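Local coordinates for ribonuclease P protein component 3 (Thermococcus kodakarensis KOD1, PDB 3WYZ) that probably serves as a protein subunit of ribonuclease P, the RNA-based enzyme that cleaves the 5' leaders from tRNA precursors, at residues D11-E21 with F31-K39. Sequence-based numbering, arbitrary orientation.
Sequences DYFVEMDVRDE and FDEVVFTKK
Tyr12 reaches over Asp32 to Glu33: CB of Asp32 lies against one ring face, 3.6 Å from the Tyr12 centroid, a CH-pi contact, while Tyr12 OH donates to Glu33 OE2 (2.7 Å) on the anti side of that carboxylate, 25° out of its plane. With CG anti to the backbone N (chi1 -169°), the ring lies alongside Asp32 and its hydroxyl comes up to Glu33. Were this residue an alanine, Glu33 OE2 would probably lose this donor and the Asp32 methylene its covering ring. Asp32 also closes a two-bond clasp with Phe13, giving its N to Phe13 O (2.8 Å) and taking Phe13 N on OD1 from above the carboxylate plane. Parallel pairing continues through Glu15, whose O accepts Val35 N (2.8 Å) and whose CB covers a face of the Phe31 ring. The register shifts by one residue between Glu15 and Val18, a beta bulge, and within it Asp17 OD1 takes Thr37 OG1 (2.6 Å) and Arg19 NE from opposite faces of its plane; Arg19 NH2 binds OD2, a side-on grip that should fix the carboxylate's rotation. Glu180 pairs with both Arg19 NH1 and Lys39 NZ, probably offsetting their like charges; Thr176 binds Glu15 OE1. Strands 14-18 and 33-39 run parallel (axes 7° apart), connected by helix 21-30: the first beta-alpha-beta crossover of this TIM barrel-like fold.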
loop_
_atom_site.group_PDB
_atom_site.type_symbol
_atom_site.label_atom_id
_atom_site.label_comp_id
_atom_site.label_asym_id
_atom_site.label_seq_id
_atom_site.Cartn_x
_atom_site.Cartn_y
_atom_site.Cartn_z
ATOM N N ASP A 11 18.668 -8.726 6.602
ATOM C CA ASP A 11 18.563 -7.282 6.426
ATOM C C ASP A 11 18.206 -6.905 4.997
ATOM O O ASP A 11 18.901 -6.123 4.364
ATOM C CB ASP A 11 19.868 -6.602 6.850
ATOM C CG ASP A 11 20.087 -6.653 8.348
ATOM O OD1 ASP A 11 19.149 -7.050 9.076
ATOM O OD2 ASP A 11 21.197 -6.293 8.797
ATOM N N TYR A 12 17.105 -7.456 4.499
ATOM C CA TYR A 12 16.632 -7.157 3.155
ATOM C C TYR A 12 15.340 -6.344 3.260
ATOM O O TYR A 12 14.410 -6.753 3.951
ATOM C CB TYR A 12 16.399 -8.455 2.383
ATOM C CG TYR A 12 16.154 -8.244 0.909
ATOM C CD1 TYR A 12 14.860 -8.030 0.420
ATOM C CD2 TYR A 12 17.209 -8.247 -0.001
ATOM C CE1 TYR A 12 14.629 -7.827 -0.933
ATOM C CE2 TYR A 12 16.985 -8.042 -1.354
ATOM C CZ TYR A 12 15.695 -7.832 -1.812
ATOM O OH TYR A 12 15.468 -7.624 -3.149
ATOM N N PHE A 13 15.277 -5.204 2.576
ATOM C CA PHE A 13 14.152 -4.273 2.727
ATOM C C PHE A 13 13.583 -3.815 1.387
ATOM O O PHE A 13 14.332 -3.512 0.469
ATOM C CB PHE A 13 14.595 -3.055 3.543
ATOM C CG PHE A 13 15.175 -3.408 4.887
ATOM C CD1 PHE A 13 14.372 -3.961 5.881
ATOM C CD2 PHE A 13 16.522 -3.201 5.157
ATOM C CE1 PHE A 13 14.899 -4.293 7.116
ATOM C CE2 PHE A 13 17.055 -3.527 6.393
ATOM C CZ PHE A 13 16.244 -4.077 7.371
ATOM N N VAL A 14 12.253 -3.752 1.296
ATOM C CA VAL A 14 11.556 -3.358 0.065
ATOM C C VAL A 14 10.594 -2.198 0.339
ATOM O O VAL A 14 9.817 -2.246 1.282
ATOM C CB VAL A 14 10.757 -4.529 -0.524
ATOM C CG1 VAL A 14 9.953 -4.082 -1.745
ATOM C CG2 VAL A 14 11.690 -5.684 -0.879
ATOM N N GLU A 15 10.660 -1.158 -0.486
ATOM C CA GLU A 15 9.727 -0.033 -0.388
ATOM C C GLU A 15 8.655 -0.208 -1.459
ATOM O O GLU A 15 8.943 -0.107 -2.643
ATOM C CB GLU A 15 10.479 1.291 -0.548
ATOM C CG GLU A 15 9.620 2.548 -0.639
ATOM C CD GLU A 15 8.510 2.621 0.397
ATOM O OE1 GLU A 15 7.436 2.054 0.144
ATOM O OE2 GLU A 15 8.701 3.275 1.448
ATOM N N MET A 16 7.428 -0.477 -1.018
ATOM C CA MET A 16 6.330 -0.870 -1.899
ATOM C C MET A 16 5.587 0.283 -2.557
ATOM O O MET A 16 4.860 0.063 -3.517
ATOM C CB MET A 16 5.310 -1.710 -1.128
ATOM C CG MET A 16 5.803 -3.081 -0.714
ATOM S SD MET A 16 6.193 -4.116 -2.126
ATOM C CE MET A 16 4.552 -4.607 -2.669
ATOM N N ASP A 17 5.762 1.500 -2.060
ATOM C CA ASP A 17 4.953 2.618 -2.527
ATOM C C ASP A 17 5.670 3.960 -2.358
ATOM O O ASP A 17 5.703 4.526 -1.272
ATOM C CB ASP A 17 3.619 2.595 -1.767
ATOM C CG ASP A 17 2.618 3.612 -2.270
ATOM O OD1 ASP A 17 2.806 4.151 -3.377
ATOM O OD2 ASP A 17 1.626 3.848 -1.537
ATOM N N VAL A 18 6.275 4.435 -3.445
ATOM C CA VAL A 18 6.782 5.804 -3.545
ATOM C C VAL A 18 6.256 6.406 -4.846
ATOM O O VAL A 18 6.185 5.726 -5.867
ATOM C CB VAL A 18 8.326 5.874 -3.500
ATOM C CG1 VAL A 18 8.835 5.481 -2.128
ATOM C CG2 VAL A 18 8.958 4.985 -4.546
ATOM N N ARG A 19 5.890 7.683 -4.806
ATOM C CA ARG A 19 5.125 8.297 -5.893
ATOM C C ARG A 19 5.807 9.496 -6.558
ATOM O O ARG A 19 5.191 10.173 -7.378
ATOM C CB ARG A 19 3.753 8.709 -5.359
ATOM C CG ARG A 19 2.930 7.539 -4.852
ATOM C CD ARG A 19 1.883 7.962 -3.839
ATOM N NE ARG A 19 1.227 6.807 -3.235
ATOM C CZ ARG A 19 0.188 6.876 -2.408
ATOM N NH1 ARG A 19 -0.338 8.052 -2.077
ATOM N NH2 ARG A 19 -0.335 5.760 -1.913
ATOM N N ASP A 20 7.076 9.730 -6.225
ATOM C CA ASP A 20 7.829 10.894 -6.710
ATOM C C ASP A 20 9.211 10.467 -7.228
ATOM O O ASP A 20 9.836 9.558 -6.669
ATOM C CB ASP A 20 7.972 11.909 -5.568
ATOM C CG ASP A 20 8.614 13.213 -6.007
ATOM O OD1 ASP A 20 8.000 13.943 -6.812
ATOM O OD2 ASP A 20 9.724 13.524 -5.532
ATOM N N GLU A 21 9.673 11.122 -8.295
ATOM C CA GLU A 21 10.987 10.837 -8.893
ATOM C C GLU A 21 12.133 10.924 -7.889
ATOM O O GLU A 21 12.901 9.970 -7.736
ATOM C CB GLU A 21 11.297 11.813 -10.030
ATOM C CG GLU A 21 11.020 11.287 -11.424
ATOM C CD GLU A 21 11.637 12.153 -12.513
ATOM O OE1 GLU A 21 12.078 13.288 -12.219
ATOM O OE2 GLU A 21 11.682 11.694 -13.672
ATOM N N PHE A 31 16.765 1.036 0.348
ATOM C CA PHE A 31 16.003 -0.200 0.155
ATOM C C PHE A 31 16.565 -1.018 -0.999
ATOM O O PHE A 31 17.117 -0.467 -1.949
ATOM C CB PHE A 31 14.531 0.122 -0.095
ATOM C CG PHE A 31 13.854 0.778 1.072
ATOM C CD1 PHE A 31 13.848 2.167 1.201
ATOM C CD2 PHE A 31 13.232 0.011 2.054
ATOM C CE1 PHE A 31 13.230 2.777 2.281
ATOM C CE2 PHE A 31 12.617 0.616 3.141
ATOM C CZ PHE A 31 12.614 2.000 3.255
ATOM N N ASP A 32 16.414 -2.334 -0.903
ATOM C CA ASP A 32 16.899 -3.252 -1.932
ATOM C C ASP A 32 16.049 -3.224 -3.200
ATOM O O ASP A 32 16.558 -3.457 -4.297
ATOM C CB ASP A 32 16.964 -4.671 -1.375
ATOM C CG ASP A 32 18.011 -4.816 -0.293
ATOM O OD1 ASP A 32 17.803 -4.291 0.821
ATOM O OD2 ASP A 32 19.051 -5.445 -0.568
ATOM N N GLU A 33 14.753 -2.966 -3.039
ATOM C CA GLU A 33 13.847 -2.770 -4.165
ATOM C C GLU A 33 12.921 -1.611 -3.851
ATOM O O GLU A 33 12.486 -1.448 -2.710
ATOM C CB GLU A 33 13.008 -4.020 -4.419
ATOM C CG GLU A 33 13.808 -5.299 -4.601
ATOM C CD GLU A 33 12.942 -6.479 -5.017
ATOM O OE1 GLU A 33 12.203 -6.348 -6.021
ATOM O OE2 GLU A 33 13.008 -7.539 -4.343
ATOM N N VAL A 34 12.616 -0.809 -4.865
ATOM C CA VAL A 34 11.698 0.312 -4.706
ATOM C C VAL A 34 10.661 0.283 -5.823
ATOM O O VAL A 34 11.007 0.329 -7.002
ATOM C CB VAL A 34 12.435 1.670 -4.702
ATOM C CG1 VAL A 34 11.457 2.808 -4.451
ATOM C CG2 VAL A 34 13.526 1.686 -3.642
ATOM N N VAL A 35 9.392 0.188 -5.438
ATOM C CA VAL A 35 8.284 0.198 -6.381
ATOM C C VAL A 35 7.790 1.635 -6.580
ATOM O O VAL A 35 7.453 2.311 -5.616
ATOM C CB VAL A 35 7.130 -0.685 -5.867
ATOM C CG1 VAL A 35 5.949 -0.656 -6.832
ATOM C CG2 VAL A 35 7.610 -2.118 -5.637
ATOM N N PHE A 36 7.769 2.100 -7.826
ATOM C CA PHE A 36 7.217 3.408 -8.151
ATOM C C PHE A 36 5.715 3.298 -8.399
ATOM O O PHE A 36 5.272 2.518 -9.238
ATOM C CB PHE A 36 7.900 4.012 -9.378
ATOM C CG PHE A 36 7.396 5.387 -9.727
ATOM C CD1 PHE A 36 6.292 5.547 -10.560
ATOM C CD2 PHE A 36 8.015 6.514 -9.215
ATOM C CE1 PHE A 36 5.818 6.810 -10.875
ATOM C CE2 PHE A 36 7.550 7.779 -9.527
ATOM C CZ PHE A 36 6.451 7.926 -10.359
ATOM N N THR A 37 4.935 4.086 -7.668
ATOM C CA THR A 37 3.483 4.048 -7.768
ATOM C C THR A 37 2.955 5.236 -8.576
ATOM O O THR A 37 3.251 6.392 -8.266
ATOM C CB THR A 37 2.846 4.058 -6.366
ATOM O OG1 THR A 37 3.278 2.897 -5.636
ATOM C CG2 THR A 37 1.327 4.062 -6.464
ATOM N N LYS A 38 2.195 4.939 -9.625
ATOM C CA LYS A 38 1.510 5.968 -10.394
ATOM C C LYS A 38 0.116 6.158 -9.806
ATOM O O LYS A 38 -0.695 5.234 -9.800
ATOM C CB LYS A 38 1.407 5.568 -11.867
ATOM C CG LYS A 38 0.747 6.615 -12.754
ATOM C CD LYS A 38 0.236 6.006 -14.050
ATOM C CE LYS A 38 -0.364 7.063 -14.969
ATOM N NZ LYS A 38 -1.576 7.714 -14.402
ATOM N N LYS A 39 -0.149 7.357 -9.305
ATOM C CA LYS A 39 -1.445 7.688 -8.733
ATOM C C LYS A 39 -2.432 7.951 -9.868
ATOM O O LYS A 39 -2.131 8.704 -10.795
ATOM C CB LYS A 39 -1.312 8.905 -7.820
ATOM C CG LYS A 39 -2.487 9.119 -6.882
ATOM C CD LYS A 39 -2.094 10.021 -5.720
ATOM C CE LYS A 39 -3.282 10.327 -4.825
ATOM N NZ LYS A 39 -2.878 11.063 -3.595
HETATM O O HOH W 1 20.199 -6.448 1.747
#